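Local coordinates for protein tRNA delta(2)-isopentenylpyrophosphate transferase (PDB 2QGN) that probably transfers a dimethylallyl group from dimethylallyl diphosphate to adenine 37 of tRNAs that read codons beginning with uridine, at residues G10-G15 with D206-R211; G29-G34 with F96-T101; L197-D202 with D288-D293. All coordinates share one frame; numbering follows the deposited sequence.

Contact 1 (G10-G15 with D206-R211); sequences GPTAVG and DRINRR. With SO4 (sulfate ion), chain B.
Arg207, on helix 201-218, reaches the P-loop (Walker A), whose turn at Pro11 to Val14 is a type II beta turn, and grips Ala13 O side-on with two nitrogens. NE donates nearly in line with the carbonyl bond (NE to O 3.0 Å, C=O...N 167°), whereas NH2, also 3.0 Å from Ala13 O, comes from above the carbonyl plane. The oxygen lies almost in the guanidinium plane, and a bend at chi3 (62°) turns that edge back onto the loop. Ile208 follows with apolar contact: CG1 lies 4.1 Å from Ala13 CB, while CD1 meets the OG1 end of Thr12, the two side chains crossing at about a right angle. It also packs on Ser267 and Ala271 of helix 256-280. One turn beyond Arg207, Arg211 adds a looser touch, NH2 to Thr12 CB at 4.4 Å. Ala13 thus turns its CB and carbonyl to the helix and its amide the other way, to a sulfate ion, probably from the crystallisation liquor, held in the predicted ATP-binding loop. Gly15 N and the amides of Lys16 and Thr17 also bind this ion, and Ala13 N meets its O4 at 3.0 Å (N-H...O 157°).

Contact 2 (G29-G34 with F96-T101); sequences GEVISG and FLVGGT
Four backbone hydrogen bonds join Glu30, Ile32 and Gly34 to Phe96 and Val98 in a parallel ladder. The straightest runs from Ile32 N to Phe96 O (2.8 Å, 178°); Ile32 O in turn accepts from Val98 N at 2.9 Å, so both polar backbone atoms of this buried residue are used by the neighbouring strand. Phe96 N binds Glu30 O at one end, and at the other Gly34 N reaches Val98 O from above the carbonyl plane (2.9 Å) as the strands give way to loops. CA-H...O contacts of Val31 to Phe96 O and of Leu97 to Ile32 O fill in between. The Glu30 side chain starts away from the other strand, and its carboxylate forms a salt bridge with Arg93.

Side chains divide between the two faces. On one, under helix 16-27, Val31 CG1 sits 3.5 Å from Val98 CG2, and Val31 CG2 touches Phe96 CB. The Phe96 ring swings beside Gly29, its CD2 4.1 Å from Gly29 CA, where a CB would clash with CE2. On the face under helix 74-91, Ile32 packs into that helix, and Leu97 CD2 reaches across to the neighbouring strand, 3.5 Å from Ile32 O and 4.0 Å from Gly34 CA. Beyond the strands glycines allow close passage: Gly34 O lies near Gly100 CA, and a side chain on either residue would collide with the opposite loop.

Strand 94-98 is also bonded to strand 4-9. Gly99 lies beside Lys16, and Thr101, which probably contacts the substrate tRNA, takes the N-cap of helix 102-109. A parallel sheet flanked by helices, with strand 94-98 next to strand 4-9 and the P-loop following the latter, is consistent with the P-loop NTPase fold.

Contact 3 (L197-D202 with D288-D293); sequences LTMERD and DMTDVD
Met289 N donates to Thr198 O (2.9 Å, C=O...N 166°), the main polar link where strand 191-198 meets the edge strand 285-288 of the parallel P-loop NTPase-like sheet. The same oxygen takes a CA-H...O contact from Asp288 CA, and a backbone bond between Thr198 and Phe287 completes the parallel bridge. Thr198 OG1 presses on Asp288 CB at 3.1 Å. Past the strands the contact passes to side chains. Met199 (selenomethionine) has CG anti to its backbone nitrogen (chi1 -175°), which lays its chain along Thr290 in the opposing direction: CG is 3.4 Å from Thr290 CB, and a bend at chi3 brings CE up beside Thr290 N, close to its peptide plane. The Thr290 hydroxyl gives a weak hydrogen bond to OE2 of the solvent-exposed Glu200, 3.4 Å from OG1. Replacing Thr290 with an alanine would probably leave Glu200 OE2 without this partner and its carboxylate freer to turn. Met289, likewise selenomethionine, bends at chi2 and chi3 and also touches Thr19, Phe294 and Lys297. Asp293 OD2 caps Asp295 N at the start of helix 294-312. On the strand side, Leu197 CD2 lies 4.1 Å from Met289 SE.

Overall arrangement
Contact 2 is the buried one, its centre about 7 Å from the chain centre, and is held by a regular backbone ladder between inner strands. Contact 3, partly buried, joins the last two strands on the edge of the same sheet, its centre about 17 Å out, with a single backbone bond across it, selenomethionine packing and a weak hydroxyl-carboxylate bond. Contact 1 is a surface contact in which a guanidinium group holds a loop carbonyl. Contacts 1 and 3 share helix 201-218 and touch: Arg207 CD packs on Met199 SE at 3.5 Å, and Val14 CG2 on Leu197 CB at 3.6 Å. Contact 2 stays separate, its nearest atoms about 6 Å from contact 1 and about 8 Å from contact 3.

Contact 1 (G10-G15 with D206-R211)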
ATOM      1  N   GLY A  10      -4.790  -4.664  -3.251  1.00 29.26           N
ATOM      2  CA  GLY A  10      -6.120  -4.103  -3.285  1.00 31.68           C
ATOM      3  C   GLY A  10      -6.080  -2.592  -3.250  1.00 32.94           C
ATOM      4  O   GLY A  10      -5.066  -2.014  -2.869  1.00 34.87           O
ATOM      5  N   PRO A  11      -7.175  -1.920  -3.638  1.00 33.20           N
ATOM      6  CA  PRO A  11      -7.226  -0.455  -3.637  1.00 33.05           C
ATOM      7  C   PRO A  11      -7.095   0.116  -2.231  1.00 33.78           C
ATOM      8  O   PRO A  11      -7.102  -0.625  -1.247  1.00 35.06           O
ATOM      9  CB  PRO A  11      -8.581  -0.162  -4.265  1.00 31.69           C
ATOM     10  CG  PRO A  11      -9.411  -1.319  -3.799  1.00 32.94           C
ATOM     11  CD  PRO A  11      -8.489  -2.497  -3.978  1.00 32.43           C
ATOM     12  N   THR A  12      -6.968   1.433  -2.145  1.00 34.23           N
ATOM     13  CA  THR A  12      -6.826   2.101  -0.861  1.00 35.24           C
ATOM     14  C   THR A  12      -8.138   2.086  -0.079  1.00 34.81           C
ATOM     15  O   THR A  12      -9.218   1.998  -0.668  1.00 35.81           O
ATOM     16  CB  THR A  12      -6.364   3.579  -1.044  1.00 37.20           C
ATOM     17  OG1 THR A  12      -7.356   4.307  -1.783  1.00 39.98           O
ATOM     18  CG2 THR A  12      -5.038   3.635  -1.793  1.00 37.16           C
ATOM     19  N   ALA A  13      -8.026   2.155   1.248  1.00 34.11           N
ATOM     20  CA  ALA A  13      -9.174   2.174   2.162  1.00 32.33           C
ATOM     21  C   ALA A  13      -9.948   0.866   2.236  1.00 31.62           C
ATOM     22  O   ALA A  13     -11.087   0.850   2.713  1.00 30.15           O
ATOM     23  CB  ALA A  13     -10.127   3.319   1.783  1.00 30.75           C
ATOM     24  N   VAL A  14      -9.359  -0.227   1.762  1.00 31.24           N
ATOM     25  CA  VAL A  14     -10.068  -1.508   1.813  1.00 32.02           C
ATOM     26  C   VAL A  14      -9.746  -2.302   3.077  1.00 30.52           C
ATOM     27  O   VAL A  14     -10.433  -3.263   3.394  1.00 29.16           O
ATOM     28  CB  VAL A  14      -9.764  -2.376   0.568  1.00 33.44           C
ATOM     29  CG1 VAL A  14      -9.970  -1.549  -0.674  1.00 36.14           C
ATOM     30  CG2 VAL A  14      -8.343  -2.936   0.622  1.00 32.75           C
ATOM     31  N   GLY A  15      -8.705  -1.894   3.797  1.00 32.12           N
ATOM     32  CA  GLY A  15      -8.342  -2.590   5.018  1.00 32.80           C
ATOM     33  C   GLY A  15      -7.074  -3.413   4.901  1.00 33.18           C
ATOM     34  O   GLY A  15      -6.828  -4.319   5.699  1.00 33.78           O
ATOM     35  N   ASP A 206     -17.182   5.952  -0.816  1.00 46.79           N
ATOM     36  CA  ASP A 206     -17.612   6.700   0.350  1.00 47.99           C
ATOM     37  C   ASP A 206     -16.501   6.763   1.397  1.00 46.64           C
ATOM     38  O   ASP A 206     -16.286   7.804   2.013  1.00 48.53           O
ATOM     39  CB  ASP A 206     -18.872   6.047   0.927  1.00 50.22           C
ATOM     40  CG  ASP A 206     -19.511   6.867   2.013  1.00 51.54           C
ATOM     41  OD1 ASP A 206     -20.735   6.705   2.213  1.00 53.68           O
ATOM     42  OD2 ASP A 206     -18.802   7.659   2.672  1.00 52.36           O
ATOM     43  N   ARG A 207     -15.788   5.660   1.596  1.00 45.13           N
ATOM     44  CA  ARG A 207     -14.716   5.642   2.584  1.00 44.09           C
ATOM     45  C   ARG A 207     -13.548   6.498   2.118  1.00 43.65           C
ATOM     46  O   ARG A 207     -12.899   7.153   2.923  1.00 43.64           O
ATOM     47  CB  ARG A 207     -14.269   4.202   2.846  1.00 43.91           C
ATOM     48  CG  ARG A 207     -15.230   3.430   3.735  1.00 43.02           C
ATOM     49  CD  ARG A 207     -15.034   1.929   3.621  1.00 43.12           C
ATOM     50  NE  ARG A 207     -13.711   1.448   4.034  1.00 43.47           N
ATOM     51  CZ  ARG A 207     -13.358   1.185   5.290  1.00 43.88           C
ATOM     52  NH1 ARG A 207     -14.220   1.359   6.283  1.00 45.46           N
ATOM     53  NH2 ARG A 207     -12.154   0.706   5.548  1.00 41.82           N
ATOM     54  N   ILE A 208     -13.305   6.495   0.810  1.00 44.22           N
ATOM     55  CA  ILE A 208     -12.235   7.278   0.199  1.00 44.52           C
ATOM     56  C   ILE A 208     -12.525   8.775   0.340  1.00 46.07           C
ATOM     57  O   ILE A 208     -11.632   9.570   0.645  1.00 45.94           O
ATOM     58  CB  ILE A 208     -12.085   6.911  -1.296  1.00 43.19           C
ATOM     59  CG1 ILE A 208     -11.314   5.600  -1.423  1.00 42.43           C
ATOM     60  CG2 ILE A 208     -11.403   8.030  -2.063  1.00 40.42           C
ATOM     61  CD1 ILE A 208     -11.041   5.193  -2.849  1.00 40.05           C
ATOM     62  N   ASN A 209     -13.773   9.160   0.106  1.00 46.16           N
ATOM     63  CA  ASN A 209     -14.141  10.554   0.249  1.00 47.31           C
ATOM     64  C   ASN A 209     -13.956  10.955   1.709  1.00 47.93           C
ATOM     65  O   ASN A 209     -13.323  11.964   2.001  1.00 46.73           O
ATOM     66  CB  ASN A 209     -15.591  10.786  -0.178  1.00 46.05           C
ATOM     67  CG  ASN A 209     -15.844  10.374  -1.615  1.00 47.09           C
ATOM     68  OD1 ASN A 209     -14.938  10.422  -2.452  1.00 44.96           O
ATOM     69  ND2 ASN A 209     -17.083   9.971  -1.912  1.00 43.85           N
ATOM     70  N   ARG A 210     -14.490  10.160   2.628  1.00 49.63           N
ATOM     71  CA  ARG A 210     -14.353  10.476   4.046  1.00 52.73           C
ATOM     72  C   ARG A 210     -12.880  10.530   4.443  1.00 51.80           C
ATOM     73  O   ARG A 210     -12.473  11.372   5.240  1.00 51.88           O
ATOM     74  CB  ARG A 210     -15.109   9.442   4.898  1.00 57.11           C
ATOM     75  CG  ARG A 210     -15.078   9.706   6.411  1.00 61.65           C
ATOM     76  CD  ARG A 210     -16.390   9.283   7.085  1.00 65.12           C
ATOM     77  NE  ARG A 210     -16.927   8.044   6.520  1.00 69.15           N
ATOM     78  CZ  ARG A 210     -18.057   7.452   6.911  1.00 71.48           C
ATOM     79  NH1 ARG A 210     -18.797   7.973   7.886  1.00 71.55           N
ATOM     80  NH2 ARG A 210     -18.459   6.337   6.312  1.00 71.47           N
ATOM     81  N   ARG A 211     -12.088   9.632   3.867  1.00 51.06           N
ATOM     82  CA  ARG A 211     -10.650   9.555   4.118  1.00 49.66           C
ATOM     83  C   ARG A 211     -10.021  10.928   3.858  1.00 48.19           C
ATOM     84  O   ARG A 211      -9.263  11.438   4.672  1.00 46.42           O
ATOM     85  CB  ARG A 211     -10.043   8.522   3.167  1.00 52.20           C
ATOM     86  CG  ARG A 211      -9.133   7.491   3.802  1.00 54.87           C
ATOM     87  CD  ARG A 211      -7.804   8.088   4.161  1.00 58.33           C
ATOM     88  NE  ARG A 211      -6.679   7.244   3.750  1.00 62.17           N
ATOM     89  CZ  ARG A 211      -6.250   7.110   2.496  1.00 64.10           C
ATOM     90  NH1 ARG A 211      -6.850   7.761   1.506  1.00 65.41           N
ATOM     91  NH2 ARG A 211      -5.203   6.340   2.232  1.00 64.77           N
TER
HETATM   92  S   SO4 B 401      -5.778   0.309   3.445  1.00 64.26           S
HETATM   93  O1  SO4 B 401      -6.389  -0.631   2.487  1.00 64.23           O
HETATM   94  O2  SO4 B 401      -4.518  -0.272   3.957  1.00 64.27           O
HETATM   95  O3  SO4 B 401      -6.708   0.541   4.573  1.00 61.33           O
HETATM   96  O4  SO4 B 401      -5.489   1.589   2.763  1.00 61.34           O

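Contact 2 (G29-G34 with F96-T101)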
ATOM      1  N   GLY A  29       4.824 -12.981  11.231  1.00 36.85           N
ATOM      2  CA  GLY A  29       5.380 -12.324  10.066  1.00 36.04           C
ATOM      3  C   GLY A  29       5.747 -10.867  10.253  1.00 35.80           C
ATOM      4  O   GLY A  29       5.352 -10.224  11.234  1.00 33.56           O
ATOM      5  N   GLU A  30       6.520 -10.368   9.289  1.00 34.27           N
ATOM      6  CA  GLU A  30       6.991  -8.985   9.244  1.00 35.32           C
ATOM      7  C   GLU A  30       6.449  -8.359   7.959  1.00 34.30           C
ATOM      8  O   GLU A  30       6.355  -9.023   6.926  1.00 33.85           O
ATOM      9  CB  GLU A  30       8.530  -8.926   9.247  1.00 36.05           C
ATOM     10  CG  GLU A  30       9.197  -9.409  10.544  1.00 41.59           C
ATOM     11  CD  GLU A  30      10.706  -9.123  10.607  1.00 43.89           C
ATOM     12  OE1 GLU A  30      11.121  -7.958  10.397  1.00 45.75           O
ATOM     13  OE2 GLU A  30      11.488 -10.061  10.881  1.00 48.50           O
ATOM     14  N   VAL A  31       6.094  -7.085   8.025  1.00 32.02           N
ATOM     15  CA  VAL A  31       5.537  -6.411   6.871  1.00 30.46           C
ATOM     16  C   VAL A  31       6.507  -5.578   6.056  1.00 29.60           C
ATOM     17  O   VAL A  31       7.289  -4.786   6.593  1.00 30.95           O
ATOM     18  CB  VAL A  31       4.344  -5.524   7.283  1.00 29.08           C
ATOM     19  CG1 VAL A  31       3.913  -4.627   6.120  1.00 26.74           C
ATOM     20  CG2 VAL A  31       3.186  -6.420   7.700  1.00 28.32           C
ATOM     21  N   ILE A  32       6.459  -5.789   4.748  1.00 28.74           N
ATOM     22  CA  ILE A  32       7.287  -5.039   3.821  1.00 30.16           C
ATOM     23  C   ILE A  32       6.292  -4.237   3.008  1.00 29.44           C
ATOM     24  O   ILE A  32       5.505  -4.801   2.259  1.00 29.64           O
ATOM     25  CB  ILE A  32       8.074  -5.948   2.872  1.00 29.18           C
ATOM     26  CG1 ILE A  32       9.005  -6.869   3.649  1.00 29.11           C
ATOM     27  CG2 ILE A  32       8.909  -5.103   1.956  1.00 29.33           C
ATOM     28  CD1 ILE A  32       9.672  -7.906   2.763  1.00 29.16           C
ATOM     29  N   SER A  33       6.315  -2.924   3.183  1.00 32.46           N
ATOM     30  CA  SER A  33       5.398  -2.053   2.472  1.00 33.76           C
ATOM     31  C   SER A  33       5.703  -1.959   1.001  1.00 34.43           C
ATOM     32  O   SER A  33       6.863  -1.875   0.606  1.00 31.20           O
ATOM     33  CB  SER A  33       5.438  -0.635   3.014  1.00 33.12           C
ATOM     34  OG  SER A  33       4.743   0.210   2.113  1.00 33.94           O
ATOM     35  N   GLY A  34       4.649  -1.940   0.195  1.00 35.15           N
ATOM     36  CA  GLY A  34       4.826  -1.824  -1.235  1.00 38.08           C
ATOM     37  C   GLY A  34       4.402  -0.445  -1.721  1.00 38.30           C
ATOM     38  O   GLY A  34       4.675  -0.066  -2.857  1.00 39.98           O
ATOM     39  N   PHE A  96       5.601 -10.470   4.532  1.00 32.99           N
ATOM     40  CA  PHE A  96       4.304 -10.020   4.040  1.00 31.94           C
ATOM     41  C   PHE A  96       4.447  -8.771   3.165  1.00 32.87           C
ATOM     42  O   PHE A  96       4.717  -7.687   3.693  1.00 34.41           O
ATOM     43  CB  PHE A  96       3.413  -9.642   5.219  1.00 29.05           C
ATOM     44  CG  PHE A  96       2.598 -10.769   5.772  1.00 26.65           C
ATOM     45  CD1 PHE A  96       1.237 -10.865   5.470  1.00 24.62           C
ATOM     46  CD2 PHE A  96       3.170 -11.711   6.629  1.00 24.92           C
ATOM     47  CE1 PHE A  96       0.462 -11.872   6.016  1.00 20.57           C
ATOM     48  CE2 PHE A  96       2.402 -12.726   7.181  1.00 22.84           C
ATOM     49  CZ  PHE A  96       1.046 -12.811   6.880  1.00 22.92           C
ATOM     50  N   LEU A  97       4.255  -8.902   1.850  1.00 32.45           N
ATOM     51  CA  LEU A  97       4.340  -7.744   0.946  1.00 31.89           C
ATOM     52  C   LEU A  97       2.983  -7.060   1.018  1.00 33.21           C
ATOM     53  O   LEU A  97       1.993  -7.624   0.560  1.00 35.57           O
ATOM     54  CB  LEU A  97       4.574  -8.185  -0.499  1.00 31.02           C
ATOM     55  CG  LEU A  97       5.444  -7.277  -1.394  1.00 32.32           C
ATOM     56  CD1 LEU A  97       5.059  -7.497  -2.852  1.00 31.01           C
ATOM     57  CD2 LEU A  97       5.259  -5.833  -1.036  1.00 30.84           C
ATOM     58  N   VAL A  98       2.913  -5.853   1.567  1.00 32.70           N
ATOM     59  CA  VAL A  98       1.605  -5.206   1.682  1.00 32.41           C
ATOM     60  C   VAL A  98       1.378  -3.990   0.784  1.00 31.94           C
ATOM     61  O   VAL A  98       2.055  -2.973   0.907  1.00 32.18           O
ATOM     62  CB  VAL A  98       1.323  -4.819   3.160  1.00 32.66           C
ATOM     63  CG1 VAL A  98      -0.086  -4.308   3.302  1.00 30.92           C
ATOM     64  CG2 VAL A  98       1.528  -6.036   4.061  1.00 30.40           C
ATOM     65  N   GLY A  99       0.410  -4.110  -0.121  1.00 31.65           N
ATOM     66  CA  GLY A  99       0.091  -3.015  -1.020  1.00 31.81           C
ATOM     67  C   GLY A  99       1.088  -2.725  -2.134  1.00 31.27           C
ATOM     68  O   GLY A  99       1.930  -3.564  -2.459  1.00 31.53           O
ATOM     69  N   GLY A 100       0.982  -1.526  -2.710  1.00 31.16           N
ATOM     70  CA  GLY A 100       1.842  -1.105  -3.807  1.00 33.22           C
ATOM     71  C   GLY A 100       1.103  -1.221  -5.136  1.00 34.05           C
ATOM     72  O   GLY A 100       0.020  -1.813  -5.190  1.00 35.53           O
ATOM     73  N   THR A 101       1.661  -0.657  -6.207  1.00 33.64           N
ATOM     74  CA  THR A 101       1.020  -0.740  -7.525  1.00 34.09           C
ATOM     75  C   THR A 101       1.244  -2.107  -8.169  1.00 34.50           C
ATOM     76  O   THR A 101       2.103  -2.864  -7.728  1.00 31.58           O
ATOM     77  CB  THR A 101       1.583   0.299  -8.488  1.00 33.75           C
ATOM     78  OG1 THR A 101       2.953  -0.015  -8.772  1.00 36.72           O
ATOM     79  CG2 THR A 101       1.512   1.687  -7.868  1.00 34.18           C
TER

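Contact 3 (L197-D202 with D288-D293)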
ATOM      1  N   LEU A 197      -8.090  -7.749  -1.569  1.00 30.29           N
ATOM      2  CA  LEU A 197      -9.147  -7.237  -0.714  1.00 31.27           C
ATOM      3  C   LEU A 197     -10.058  -6.313  -1.504  1.00 32.80           C
ATOM      4  O   LEU A 197      -9.622  -5.266  -1.968  1.00 34.74           O
ATOM      5  CB  LEU A 197      -8.530  -6.493   0.471  1.00 27.25           C
ATOM      6  CG  LEU A 197      -7.589  -7.347   1.335  1.00 28.06           C
ATOM      7  CD1 LEU A 197      -7.268  -6.587   2.633  1.00 23.82           C
ATOM      8  CD2 LEU A 197      -8.243  -8.685   1.654  1.00 22.00           C
ATOM      9  N   THR A 198     -11.312  -6.714  -1.674  1.00 34.94           N
ATOM     10  CA  THR A 198     -12.284  -5.895  -2.395  1.00 37.72           C
ATOM     11  C   THR A 198     -13.398  -5.443  -1.487  1.00 38.44           C
ATOM     12  O   THR A 198     -13.520  -5.895  -0.348  1.00 36.68           O
ATOM     13  CB  THR A 198     -12.981  -6.627  -3.555  1.00 38.40           C
ATOM     14  OG1 THR A 198     -13.353  -7.945  -3.132  1.00 37.80           O
ATOM     15  CG2 THR A 198     -12.107  -6.663  -4.764  1.00 39.06           C
HETATM   16  N   MSE A 199     -14.243  -4.580  -2.042  1.00 39.80           N
HETATM   17  CA  MSE A 199     -15.357  -4.007  -1.314  1.00 42.08           C
HETATM   18  C   MSE A 199     -16.364  -3.468  -2.330  1.00 42.89           C
HETATM   19  O   MSE A 199     -16.016  -3.218  -3.483  1.00 42.38           O
HETATM   20  CB  MSE A 199     -14.804  -2.884  -0.440  1.00 43.44           C
HETATM   21  CG  MSE A 199     -15.770  -2.209   0.502  1.00 45.68           C
HETATM   22 SE   MSE A 199     -14.784  -0.963   1.648  1.00 54.38          SE
HETATM   23  CE  MSE A 199     -14.181  -2.198   3.023  1.00 46.66           C
ATOM     24  N   GLU A 200     -17.611  -3.303  -1.905  1.00 44.40           N
ATOM     25  CA  GLU A 200     -18.655  -2.784  -2.785  1.00 49.22           C
ATOM     26  C   GLU A 200     -18.367  -1.368  -3.275  1.00 49.85           C
ATOM     27  O   GLU A 200     -18.251  -0.439  -2.472  1.00 49.94           O
ATOM     28  CB  GLU A 200     -19.993  -2.804  -2.066  1.00 50.46           C
ATOM     29  CG  GLU A 200     -20.713  -4.110  -2.213  1.00 53.74           C
ATOM     30  CD  GLU A 200     -21.680  -4.349  -1.086  1.00 56.02           C
ATOM     31  OE1 GLU A 200     -22.505  -3.441  -0.800  1.00 57.17           O
ATOM     32  OE2 GLU A 200     -21.616  -5.451  -0.491  1.00 56.95           O
ATOM     33  N   ARG A 201     -18.278  -1.213  -4.596  1.00 51.21           N
ATOM     34  CA  ARG A 201     -17.978   0.072  -5.231  1.00 53.72           C
ATOM     35  C   ARG A 201     -18.372   1.316  -4.419  1.00 53.70           C
ATOM     36  O   ARG A 201     -17.538   2.184  -4.163  1.00 54.86           O
ATOM     37  CB  ARG A 201     -18.620   0.138  -6.622  1.00 56.57           C
ATOM     38  CG  ARG A 201     -17.880   1.071  -7.566  1.00 62.41           C
ATOM     39  CD  ARG A 201     -18.469   1.073  -8.973  1.00 64.68           C
ATOM     40  NE  ARG A 201     -19.833   1.590  -9.002  1.00 66.81           N
ATOM     41  CZ  ARG A 201     -20.485   1.906 -10.116  1.00 67.84           C
ATOM     42  NH1 ARG A 201     -19.888   1.755 -11.292  1.00 68.43           N
ATOM     43  NH2 ARG A 201     -21.728   2.370 -10.055  1.00 68.00           N
ATOM     44  N   ASP A 202     -19.632   1.408  -4.013  1.00 53.55           N
ATOM     45  CA  ASP A 202     -20.102   2.548  -3.230  1.00 53.07           C
ATOM     46  C   ASP A 202     -19.347   2.735  -1.926  1.00 51.50           C
ATOM     47  O   ASP A 202     -18.737   3.775  -1.697  1.00 51.60           O
ATOM     48  CB  ASP A 202     -21.584   2.395  -2.904  1.00 56.15           C
ATOM     49  CG  ASP A 202     -22.473   2.854  -4.029  1.00 58.86           C
ATOM     50  OD1 ASP A 202     -23.684   2.535  -3.985  1.00 61.32           O
ATOM     51  OD2 ASP A 202     -21.966   3.542  -4.945  1.00 59.92           O
ATOM     52  N   ASP A 288     -13.896 -10.059  -0.004  1.00 37.76           N
ATOM     53  CA  ASP A 288     -14.403  -8.702   0.048  1.00 39.58           C
ATOM     54  C   ASP A 288     -14.868  -8.413   1.452  1.00 39.68           C
ATOM     55  O   ASP A 288     -15.740  -9.083   2.014  1.00 38.18           O
ATOM     56  CB  ASP A 288     -15.514  -8.458  -0.974  1.00 43.54           C
ATOM     57  CG  ASP A 288     -16.825  -9.026  -0.553  1.00 45.57           C
ATOM     58  OD1 ASP A 288     -16.878 -10.253  -0.310  1.00 48.63           O
ATOM     59  OD2 ASP A 288     -17.800  -8.241  -0.474  1.00 45.10           O
HETATM   60  N   MSE A 289     -14.229  -7.410   2.029  1.00 39.29           N
HETATM   61  CA  MSE A 289     -14.500  -7.016   3.390  1.00 41.05           C
HETATM   62  C   MSE A 289     -15.870  -6.358   3.502  1.00 43.62           C
HETATM   63  O   MSE A 289     -16.822  -6.978   3.969  1.00 47.66           O
HETATM   64  CB  MSE A 289     -13.348  -6.128   3.809  1.00 39.29           C
HETATM   65  CG  MSE A 289     -12.022  -6.732   3.265  1.00 41.06           C
HETATM   66 SE   MSE A 289     -11.755  -8.605   3.805  1.00 42.98          SE
HETATM   67  CE  MSE A 289     -11.381  -8.305   5.672  1.00 37.68           C
ATOM     68  N   THR A 290     -15.975  -5.114   3.064  1.00 44.15           N
ATOM     69  CA  THR A 290     -17.244  -4.400   3.076  1.00 43.78           C
ATOM     70  C   THR A 290     -18.197  -4.748   4.233  1.00 44.20           C
ATOM     71  O   THR A 290     -18.936  -5.733   4.190  1.00 42.23           O
ATOM     72  CB  THR A 290     -17.949  -4.591   1.707  1.00 43.32           C
ATOM     73  OG1 THR A 290     -19.357  -4.373   1.848  1.00 43.49           O
ATOM     74  CG2 THR A 290     -17.672  -5.983   1.151  1.00 43.66           C
ATOM     75  N   ASP A 291     -18.152  -3.927   5.276  1.00 44.69           N
ATOM     76  CA  ASP A 291     -19.005  -4.115   6.436  1.00 46.70           C
ATOM     77  C   ASP A 291     -18.897  -5.504   7.039  1.00 46.24           C
ATOM     78  O   ASP A 291     -19.905  -6.108   7.390  1.00 45.03           O
ATOM     79  CB  ASP A 291     -20.463  -3.828   6.061  1.00 48.58           C
ATOM     80  CG  ASP A 291     -20.751  -2.342   5.962  1.00 51.41           C
ATOM     81  OD1 ASP A 291     -21.802  -1.974   5.385  1.00 53.31           O
ATOM     82  OD2 ASP A 291     -19.927  -1.540   6.476  1.00 51.34           O
ATOM     83  N   VAL A 292     -17.683  -6.016   7.189  1.00 45.16           N
ATOM     84  CA  VAL A 292     -17.554  -7.343   7.756  1.00 45.48           C
ATOM     85  C   VAL A 292     -16.852  -7.328   9.101  1.00 44.30           C
ATOM     86  O   VAL A 292     -16.179  -6.363   9.442  1.00 46.43           O
ATOM     87  CB  VAL A 292     -16.807  -8.274   6.794  1.00 47.56           C
ATOM     88  CG1 VAL A 292     -15.337  -7.891   6.728  1.00 47.17           C
ATOM     89  CG2 VAL A 292     -16.997  -9.714   7.233  1.00 51.47           C
ATOM     90  N   ASP A 293     -17.025  -8.389   9.876  1.00 42.76           N
ATOM     91  CA  ASP A 293     -16.379  -8.465  11.178  1.00 42.74           C
ATOM     92  C   ASP A 293     -14.970  -9.012  11.022  1.00 41.24           C
ATOM     93  O   ASP A 293     -14.796 -10.190  10.709  1.00 41.34           O
ATOM     94  CB  ASP A 293     -17.155  -9.380  12.124  1.00 43.46           C
ATOM     95  CG  ASP A 293     -16.420  -9.608  13.432  1.00 42.78           C
ATOM     96  OD1 ASP A 293     -16.810 -10.514  14.200  1.00 43.35           O
ATOM     97  OD2 ASP A 293     -15.447  -8.869  13.684  1.00 42.89           O
TER